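Local coordinates for protein Ara h 8 allergen isoform (Arachis hypogaea, PDB 6V8L) that is a peanut allergen of the Bet v 1 (pathogenesis-related) family, associated with plant defence and possibly able to bind the plant hormone abscisic acid, at residues His4-Glu9 and Val117-Lys122; Asp82-Gly87 and Lys97-Thr102. All coordinates share one frame; numbering follows the deposited sequence.

Overall arrangement
Both interactions are antiparallel strand pairs in one seven-stranded sheet. Interaction 2 joins neighbours in sequence, strands 80-86 and 95-107 of a hairpin, whereas interaction 1 brings the N-terminal strand 3-12 beside strand 110-121, closing a loop around interaction 2. Their centres are about 9 Å apart, bridged by Thr118 O to Ser99 N at 2.8 Å, probably a hydrogen bond. Interaction 1, on an outermost strand, is partly buried and combines main-chain bonds with crossed aromatic rings. Interaction 2 is nearer the chain centre and buries more area, with rings and aliphatic groups on one face and hydroxyl, carboxylate and water contacts on the other, yet by exposure is a surface contact, with only Val98 and Phe100 buried.

Interaction 1 (His4-Glu9 and Val117-Lys122); sequences HTFEEE and VTFHTK
His4 with Phe119 and Phe6 with Val117 form two hydrogen-bonded antiparallel pairs, the strand segments running at 163° to each other. Each pair is closed by two main-chain bonds, for example His4 N to Phe119 O at 2.9 Å and Val117 N to Phe6 O at 2.8 Å. Between them sits the non-hydrogen-bonded pair of Thr5 and Thr118, where Val117 O also takes a CA-H...O contact from Thr5 CA at 3.1 Å.

The apolar contact lies on the face carrying Phe6 and Phe119. Phe6 CD1 comes to 3.8 Å from Phe119 CE1, and the ring planes stand nearly perpendicular at 89° in an oblique meeting that is neither a stack nor an edge-to-face pair. His132 of helix 129-152 stacks on Phe6 and also meets the Phe119 ring, while Leu127 touches both phenylalanines and His4. On the opposite face Thr5 and Thr118 lie side by side, pointing the same way. Thr5 OG1 stands between its backbone N and carbonyl carbon (chi1 67°), which places the methyl CG2 next to Thr118 OG1 at 3.4 Å.

The polar side-chain contact is indirect. The His4 ring presents its edge to Thr121, with Thr121 OG1 in the ring plane, but the 3.6 Å between His4 NE2 and Thr121 OG1 is not a hydrogen bond. Both atoms instead bond to the carbonyl oxygen of Ala125, and Thr121 OG1 also pairs with Gly2 N.

The contact joins the N-terminal edge strand 3-12 to strand 110-121 of the Bet v 1 sheet, its phenylalanine face turned to helix 129-152. Since a carbonyl oxygen can only accept, His4 NE2 should carry a proton. The chemistry thus implies that main-chain bonds set the strand register while the Ala125 carbonyl is a shared acceptor for His4 NE2 and Thr121 OG1.

Interaction 2 (Asp82-Gly87 and Lys97-Thr102); sequences DYTISG and KVSFKT
Strand segments 82-86 and 97-102 run antiparallel at 164°, with two main-chain hydrogen bonds each between Tyr83 and Phe100 and between Ile85 and Val98, the shortest being Phe100 N to Tyr83 O at 2.7 Å.

Tyr83, Ile85, Val98 and Phe100 share one face of the sheet. Tyr83 has its CG between the backbone N and the carbonyl carbon (chi1 69°), a setting that leans the ring over the side chain of Phe100. Its plane is almost parallel to that of Phe100, but the rings are slid so far that they barely overlap, their centroids 4.7 Å apart. One face of the Phe100 ring is met by Tyr83 OH, 3.5 Å above the ring plane and over its centre, while Phe100 CB lies over a face of the tyrosine ring in a CH-pi contact. Ile85 CD1 approaches Phe100 CE1 obliquely at 3.6 Å.

The other face is polar. Ser99 OG donates to Thr84 OG1 at 3.0 Å, and the threonine hydroxyl is also bonded to Asp72 OD2 on strand 66-75. Thr84 CG2 meanwhile rests against Lys97 CB. Asp82 OD1 accepts a long, bent bond from Thr102 N (3.3 Å, N-H...O angle 138°). A water donates both to Asp82 OD1, at 2.6 Å, and to Thr102 O, closing a second route between the same residues. The Lys101 amine stays 5.5 Å from Asp82 OD2, measured from NZ, too far for a salt bridge.

Phe100 also touches Val135 and Ser139 of helix 129-152, so the aromatic face is the one turned to that helix. A beta hairpin with one face laid against the long C-terminal helix is characteristic of the Bet v 1 fold, whose antiparallel sheet curves around that helix.

Interaction 1 (His4-Glu9 and Val117-Lys122)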
loop_
_atom_site.group_PDB
_atom_site.type_symbol
_atom_site.label_atom_id
_atom_site.label_comp_id
_atom_site.label_asym_id
_atom_site.label_seq_id
_atom_site.Cartn_x
_atom_site.Cartn_y
_atom_site.Cartn_z
ATOM N N HIS A 4 -7.052 13.513 7.523
ATOM C CA HIS A 4 -5.692 13.648 8.102
ATOM C C HIS A 4 -4.684 13.098 7.094
ATOM O O HIS A 4 -4.769 11.911 6.763
ATOM C CB HIS A 4 -5.654 12.953 9.464
ATOM C CG HIS A 4 -6.839 13.303 10.295
ATOM N ND1 HIS A 4 -6.832 14.358 11.178
ATOM C CD2 HIS A 4 -8.078 12.775 10.345
ATOM C CE1 HIS A 4 -8.009 14.451 11.754
ATOM N NE2 HIS A 4 -8.790 13.491 11.262
ATOM N N THR A 5 -3.732 13.932 6.684
ATOM C CA THR A 5 -2.770 13.549 5.663
ATOM C C THR A 5 -1.366 13.582 6.228
ATOM O O THR A 5 -0.997 14.502 7.024
ATOM C CB THR A 5 -2.839 14.415 4.406
ATOM O OG1 THR A 5 -2.421 15.746 4.754
ATOM C CG2 THR A 5 -4.233 14.391 3.817
ATOM N N PHE A 6 -0.574 12.607 5.762
ATOM C CA PHE A 6 0.848 12.545 5.979
ATOM C C PHE A 6 1.539 12.282 4.626
ATOM O O PHE A 6 0.928 11.818 3.644
ATOM C CB PHE A 6 1.202 11.502 7.048
ATOM C CG PHE A 6 0.407 11.648 8.319
ATOM C CD1 PHE A 6 -0.892 11.153 8.407
ATOM C CD2 PHE A 6 0.944 12.283 9.428
ATOM C CE1 PHE A 6 -1.629 11.306 9.570
ATOM C CE2 PHE A 6 0.185 12.460 10.579
ATOM C CZ PHE A 6 -1.096 11.940 10.657
ATOM N N GLU A 7 2.824 12.622 4.553
ATOM C CA GLU A 7 3.649 12.438 3.374
ATOM C C GLU A 7 4.982 11.842 3.817
ATOM O O GLU A 7 5.528 12.265 4.819
ATOM C CB GLU A 7 3.970 13.787 2.724
ATOM C CG GLU A 7 2.942 14.264 1.738
ATOM C CD GLU A 7 3.455 15.391 0.887
ATOM O OE1 GLU A 7 4.667 15.686 0.929
ATOM O OE2 GLU A 7 2.627 15.982 0.200
ATOM N N GLU A 8 5.554 10.950 3.008
ATOM C CA GLU A 8 6.939 10.578 3.170
ATOM C C GLU A 8 7.618 10.543 1.803
ATOM O O GLU A 8 7.058 10.018 0.879
ATOM C CB GLU A 8 7.091 9.233 3.894
ATOM C CG GLU A 8 8.549 8.911 4.228
ATOM C CD GLU A 8 8.851 8.472 5.662
ATOM O OE1 GLU A 8 8.556 9.243 6.604
ATOM O OE2 GLU A 8 9.388 7.361 5.832
ATOM N N GLU A 9 8.849 11.059 1.737
ATOM C CA GLU A 9 9.743 10.841 0.617
ATOM C C GLU A 9 10.916 9.989 1.112
ATOM O O GLU A 9 11.395 10.178 2.214
ATOM C CB GLU A 9 10.200 12.186 0.044
ATOM C CG GLU A 9 9.064 13.061 -0.470
ATOM C CD GLU A 9 9.474 14.169 -1.439
ATOM O OE1 GLU A 9 8.756 15.187 -1.514
ATOM O OE2 GLU A 9 10.516 14.017 -2.125
ATOM N N VAL A 117 -0.598 9.866 2.243
ATOM C CA VAL A 117 -1.614 9.051 2.877
ATOM C C VAL A 117 -2.674 9.972 3.475
ATOM O O VAL A 117 -2.321 10.867 4.238
ATOM C CB VAL A 117 -1.025 8.149 3.981
ATOM C CG1 VAL A 117 -2.020 7.113 4.449
ATOM C CG2 VAL A 117 0.248 7.455 3.548
ATOM N N THR A 118 -3.952 9.678 3.185
ATOM C CA THR A 118 -5.072 10.389 3.701
ATOM C C THR A 118 -5.929 9.414 4.514
ATOM O O THR A 118 -6.553 8.513 3.973
ATOM C CB THR A 118 -5.917 11.055 2.614
ATOM O OG1 THR A 118 -5.111 11.812 1.719
ATOM C CG2 THR A 118 -6.968 11.966 3.203
ATOM N N PHE A 119 -5.982 9.631 5.822
ATOM C CA PHE A 119 -6.909 8.951 6.693
ATOM C C PHE A 119 -8.225 9.716 6.705
ATOM O O PHE A 119 -8.237 10.943 6.975
ATOM C CB PHE A 119 -6.333 8.850 8.111
ATOM C CG PHE A 119 -5.083 8.024 8.214
ATOM C CD1 PHE A 119 -3.853 8.541 7.848
ATOM C CD2 PHE A 119 -5.130 6.755 8.771
ATOM C CE1 PHE A 119 -2.678 7.821 8.032
ATOM C CE2 PHE A 119 -3.968 6.023 8.933
ATOM C CZ PHE A 119 -2.743 6.534 8.536
ATOM N N HIS A 120 -9.322 8.984 6.453
ATOM C CA HIS A 120 -10.638 9.526 6.533
ATOM C C HIS A 120 -11.299 8.948 7.785
ATOM O O HIS A 120 -11.571 7.726 7.840
ATOM C CB HIS A 120 -11.440 9.209 5.270
ATOM C CG HIS A 120 -10.896 9.802 4.027
ATOM N ND1 HIS A 120 -11.522 10.841 3.372
ATOM C CD2 HIS A 120 -9.837 9.459 3.275
ATOM C CE1 HIS A 120 -10.843 11.155 2.279
ATOM N NE2 HIS A 120 -9.814 10.296 2.173
ATOM N N THR A 121 -11.523 9.808 8.787
ATOM C CA THR A 121 -12.149 9.378 10.035
ATOM C C THR A 121 -13.660 9.584 9.969
ATOM O O THR A 121 -14.138 10.425 9.213
ATOM C CB THR A 121 -11.577 10.120 11.231
ATOM O OG1 THR A 121 -11.777 11.523 11.016
ATOM C CG2 THR A 121 -10.118 9.779 11.457
ATOM N N LYS A 122 -14.389 8.818 10.790
ATOM C CA LYS A 122 -15.838 9.012 10.958
ATOM C C LYS A 122 -16.071 10.372 11.622
ATOM O O LYS A 122 -15.325 10.770 12.522
ATOM C CB LYS A 122 -16.440 7.876 11.794
ATOM C CG LYS A 122 -16.338 6.505 11.137
ATOM C CD LYS A 122 -17.084 5.390 11.830
ATOM C CE LYS A 122 -17.146 4.146 10.964
ATOM N NZ LYS A 122 -17.023 2.907 11.767
#

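Interaction 2 (Asp82-Gly87 and Lys97-Thr102)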
loop_
_atom_site.group_PDB
_atom_site.type_symbol
_atom_site.label_atom_id
_atom_site.label_comp_id
_atom_site.label_asym_id
_atom_site.label_seq_id
_atom_site.Cartn_x
_atom_site.Cartn_y
_atom_site.Cartn_z
ATOM N N ASP A 82 -2.193 4.146 -6.631
ATOM C CA ASP A 82 -3.036 4.763 -5.650
ATOM C C ASP A 82 -4.107 3.738 -5.296
ATOM O O ASP A 82 -4.734 3.139 -6.192
ATOM C CB ASP A 82 -3.673 6.046 -6.201
ATOM C CG ASP A 82 -2.721 7.121 -6.675
ATOM O OD1 ASP A 82 -1.518 7.053 -6.339
ATOM O OD2 ASP A 82 -3.206 8.026 -7.373
ATOM N N TYR A 83 -4.336 3.556 -4.000
ATOM C CA TYR A 83 -5.246 2.527 -3.514
ATOM C C TYR A 83 -5.825 2.970 -2.174
ATOM O O TYR A 83 -5.211 3.810 -1.502
ATOM C CB TYR A 83 -4.533 1.168 -3.420
ATOM C CG TYR A 83 -3.475 1.056 -2.356
ATOM C CD1 TYR A 83 -2.173 1.459 -2.584
ATOM C CD2 TYR A 83 -3.782 0.550 -1.102
ATOM C CE1 TYR A 83 -1.195 1.356 -1.594
ATOM C CE2 TYR A 83 -2.818 0.433 -0.107
ATOM C CZ TYR A 83 -1.518 0.835 -0.348
ATOM O OH TYR A 83 -0.620 0.725 0.695
ATOM N N THR A 84 -6.998 2.414 -1.843
ATOM C CA THR A 84 -7.739 2.745 -0.664
ATOM C C THR A 84 -8.004 1.459 0.115
ATOM O O THR A 84 -8.455 0.473 -0.452
ATOM C CB THR A 84 -9.039 3.478 -1.045
ATOM O OG1 THR A 84 -8.669 4.742 -1.599
ATOM C CG2 THR A 84 -9.968 3.692 0.125
ATOM N N ILE A 85 -7.705 1.493 1.407
ATOM C CA ILE A 85 -8.038 0.445 2.325
ATOM C C ILE A 85 -9.294 0.859 3.107
ATOM O O ILE A 85 -9.355 1.964 3.659
ATOM C CB ILE A 85 -6.884 0.195 3.317
ATOM C CG1 ILE A 85 -5.585 -0.177 2.612
ATOM C CG2 ILE A 85 -7.272 -0.886 4.326
ATOM C CD1 ILE A 85 -4.383 -0.172 3.580
ATOM N N SER A 86 -10.234 -0.075 3.240
ATOM C CA SER A 86 -11.434 0.097 4.051
ATOM C C SER A 86 -12.026 -1.275 4.366
ATOM O O SER A 86 -11.668 -2.235 3.738
ATOM C CB SER A 86 -12.473 0.902 3.343
ATOM O OG SER A 86 -12.856 0.212 2.172
ATOM N N GLY A 87 -12.934 -1.326 5.338
ATOM C CA GLY A 87 -13.818 -2.425 5.526
ATOM C C GLY A 87 -13.119 -3.666 6.036
ATOM O O GLY A 87 -11.900 -3.726 6.169
ATOM N N LYS A 97 -11.854 5.067 5.786
ATOM C CA LYS A 97 -10.947 4.543 4.750
ATOM C C LYS A 97 -9.595 5.237 4.867
ATOM O O LYS A 97 -9.494 6.264 5.458
ATOM C CB LYS A 97 -11.541 4.768 3.359
ATOM C CG LYS A 97 -11.764 6.215 2.960
ATOM C CD LYS A 97 -12.319 6.401 1.570
ATOM C CE LYS A 97 -12.355 7.851 1.148
ATOM N NZ LYS A 97 -13.023 8.001 -0.171
ATOM N N VAL A 98 -8.568 4.634 4.292
ATOM C CA VAL A 98 -7.243 5.239 4.208
ATOM C C VAL A 98 -6.827 5.182 2.746
ATOM O O VAL A 98 -6.811 4.087 2.192
ATOM C CB VAL A 98 -6.200 4.528 5.076
ATOM C CG1 VAL A 98 -4.895 5.306 5.077
ATOM C CG2 VAL A 98 -6.721 4.297 6.459
ATOM N N SER A 99 -6.566 6.348 2.150
ATOM C CA SER A 99 -6.211 6.435 0.736
ATOM C C SER A 99 -4.725 6.743 0.610
ATOM O O SER A 99 -4.236 7.796 1.089
ATOM C CB SER A 99 -7.026 7.481 0.022
ATOM O OG SER A 99 -8.385 7.140 0.153
ATOM N N PHE A 100 -4.032 5.876 -0.129
ATOM C CA PHE A 100 -2.625 5.981 -0.388
ATOM C C PHE A 100 -2.408 6.448 -1.821
ATOM O O PHE A 100 -3.051 5.927 -2.717
ATOM C CB PHE A 100 -1.935 4.620 -0.255
ATOM C CG PHE A 100 -1.840 4.079 1.148
ATOM C CD1 PHE A 100 -2.954 3.522 1.772
ATOM C CD2 PHE A 100 -0.652 4.142 1.832
ATOM C CE1 PHE A 100 -2.867 3.023 3.061
ATOM C CE2 PHE A 100 -0.568 3.664 3.130
ATOM C CZ PHE A 100 -1.683 3.119 3.731
ATOM N N LYS A 101 -1.489 7.397 -2.010
ATOM C CA LYS A 101 -0.997 7.740 -3.340
ATOM C C LYS A 101 0.514 7.537 -3.339
ATOM O O LYS A 101 1.223 8.098 -2.486
ATOM C CB LYS A 101 -1.355 9.177 -3.734
ATOM C CG LYS A 101 -2.850 9.510 -3.705
ATOM C CD LYS A 101 -3.199 10.971 -4.030
ATOM C CE LYS A 101 -2.145 11.696 -4.835
ATOM N NZ LYS A 101 -2.560 13.076 -5.166
ATOM N N THR A 102 0.991 6.695 -4.264
ATOM C CA THR A 102 2.393 6.332 -4.287
ATOM C C THR A 102 2.926 6.576 -5.697
ATOM O O THR A 102 2.212 6.336 -6.690
ATOM C CB THR A 102 2.641 4.885 -3.824
ATOM O OG1 THR A 102 2.415 3.971 -4.900
ATOM C CG2 THR A 102 1.795 4.482 -2.638
HETATM O O HOH W 1 0.216 8.855 -7.085
#